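Local coordinates for protein polysaccharide deacetylase (PDB 6DQ3) that removes N-acetyl groups from the linkage unit of streptococcal rhamnopolysaccharides in the cell wall, as a zinc-dependent enzyme of carbohydrate esterase family 4, at residues V57-A60 against L61-E65. Sequence-based numbering, arbitrary orientation.
Sequences VYRA and LSNNE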
loop_
_atom_site.group_PDB
_atom_site.type_symbol
_atom_site.label_atom_id
_atom_site.label_comp_id
_atom_site.label_asym_id
_atom_site.label_seq_id
_atom_site.Cartn_x
_atom_site.Cartn_y
_atom_site.Cartn_z
ATOM N N VAL A 57 11.434 -3.745 -1.303
ATOM C CA VAL A 57 10.971 -4.557 -0.179
ATOM C C VAL A 57 11.242 -6.032 -0.451
ATOM O O VAL A 57 11.750 -6.760 0.413
ATOM C CB VAL A 57 9.479 -4.299 0.089
ATOM C CG1 VAL A 57 8.953 -5.283 1.114
ATOM C CG2 VAL A 57 9.263 -2.859 0.542
ATOM N N TYR A 58 10.900 -6.495 -1.654
ATOM C CA TYR A 58 11.120 -7.898 -1.998
ATOM C C TYR A 58 12.599 -8.250 -1.937
ATOM O O TYR A 58 12.983 -9.273 -1.356
ATOM C CB TYR A 58 10.566 -8.196 -3.389
ATOM C CG TYR A 58 10.762 -9.635 -3.820
ATOM C CD1 TYR A 58 10.102 -10.669 -3.169
ATOM C CD2 TYR A 58 11.600 -9.957 -4.881
ATOM C CE1 TYR A 58 10.277 -11.990 -3.554
ATOM C CE2 TYR A 58 11.778 -11.282 -5.277
ATOM C CZ TYR A 58 11.111 -12.290 -4.609
ATOM O OH TYR A 58 11.278 -13.604 -4.993
ATOM N N ARG A 59 13.447 -7.426 -2.556
ATOM C CA ARG A 59 14.881 -7.679 -2.504
ATOM C C ARG A 59 15.368 -7.727 -1.062
ATOM O O ARG A 59 16.128 -8.625 -0.679
ATOM C CB ARG A 59 15.638 -6.606 -3.288
ATOM C CG ARG A 59 15.833 -6.938 -4.756
ATOM C CD ARG A 59 16.949 -6.110 -5.372
ATOM N NE ARG A 59 16.612 -4.692 -5.469
ATOM C CZ ARG A 59 15.935 -4.148 -6.476
ATOM N NH1 ARG A 59 15.508 -4.906 -7.478
ATOM N NH2 ARG A 59 15.680 -2.847 -6.477
ATOM N N ALA A 60 14.929 -6.770 -0.243
ATOM C CA ALA A 60 15.417 -6.692 1.129
ATOM C C ALA A 60 15.027 -7.933 1.919
ATOM O O ALA A 60 15.853 -8.514 2.634
ATOM C CB ALA A 60 14.877 -5.436 1.811
ATOM N N LEU A 61 13.762 -8.346 1.821
ATOM C CA LEU A 61 13.305 -9.505 2.578
ATOM C C LEU A 61 13.883 -10.801 2.029
ATOM O O LEU A 61 14.147 -11.732 2.799
ATOM C CB LEU A 61 11.776 -9.549 2.578
ATOM C CG LEU A 61 11.102 -8.421 3.363
ATOM C CD1 LEU A 61 9.599 -8.405 3.139
ATOM C CD2 LEU A 61 11.415 -8.542 4.854
ATOM N N SER A 62 14.101 -10.874 0.713
ATOM C CA SER A 62 14.610 -12.093 0.097
ATOM C C SER A 62 16.098 -12.287 0.358
ATOM O O SER A 62 16.560 -13.423 0.510
ATOM C CB SER A 62 14.363 -12.064 -1.412
ATOM O OG SER A 62 12.988 -12.136 -1.726
ATOM N N ASN A 63 16.871 -11.201 0.367
ATOM C CA ASN A 63 18.307 -11.275 0.597
ATOM C C ASN A 63 18.684 -10.952 2.037
ATOM O O ASN A 63 19.854 -11.098 2.406
ATOM C CB ASN A 63 19.042 -10.316 -0.352
ATOM C CG ASN A 63 18.759 -10.610 -1.816
ATOM O OD1 ASN A 63 18.634 -11.764 -2.220
ATOM N ND2 ASN A 63 18.648 -9.555 -2.617
ATOM N N ASN A 64 17.719 -10.504 2.840
ATOM C CA ASN A 64 17.926 -10.163 4.248
ATOM C C ASN A 64 18.965 -9.057 4.419
ATOM O O ASN A 64 19.933 -9.192 5.173
ATOM C CB ASN A 64 18.318 -11.396 5.062
ATOM C CG ASN A 64 18.017 -11.231 6.534
ATOM O OD1 ASN A 64 16.886 -10.918 6.912
ATOM N ND2 ASN A 64 19.030 -11.415 7.375
ATOM N N GLU A 65 18.742 -7.940 3.732
ATOM C CA GLU A 65 19.616 -6.783 3.853
ATOM C C GLU A 65 18.818 -5.528 3.521
ATOM O O GLU A 65 18.022 -5.520 2.579
ATOM C CB GLU A 65 20.846 -6.907 2.944
ATOM C CG GLU A 65 20.550 -7.200 1.480
ATOM C CD GLU A 65 21.792 -7.594 0.696
ATOM O OE1 GLU A 65 22.881 -7.706 1.304
ATOM O OE2 GLU A 65 21.682 -7.799 -0.532
HETATM O O HOH W 1 12.240 -14.721 -1.970
#
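Y58 O accepts two hydrogen bonds from S62, one from the amide N at 2.8 Å and one from the hydroxyl OG at 2.9 Å, which arrive from opposite faces of the carbonyl plane. The hydroxyl bends back to this oxygen because OG lies anti to the carbonyl carbon of S62 (chi1 -67°), and it comes in from above the plane rather than on a lone pair. The same OG sits over one face of the Y58 ring, displaced toward the rim, with CE1 its nearest ring atom at 3.3 Å. A water donates to S62 OG at 2.7 Å and makes a weak, long contact with Y58 OH, so S62 OG both gives and receives a bond.

On the buried side, V57 and L61 run side by side, CG1 of V57 meeting CD1 of L61 at 3.8 Å; L61 and A60 rest on I9 of strand 8-14. Past N63 the chain leaves the helix at N64, where phi turns positive (60°). A60 O then takes a hydrogen bond from E65 N at 3.1 Å, in the carbonyl plane and on a lone pair, while N64 N adds a weak one. N64 itself is tied by its side-chain amide to E4, T5 and V7. The bond from E65 N to A60 O, closed over positive-phi N64, is the 6→1 bond of a Schellman-type C-cap ending helix 54-63, which links parallel strands 50-51 and 71-77 in a beta-alpha-beta unit.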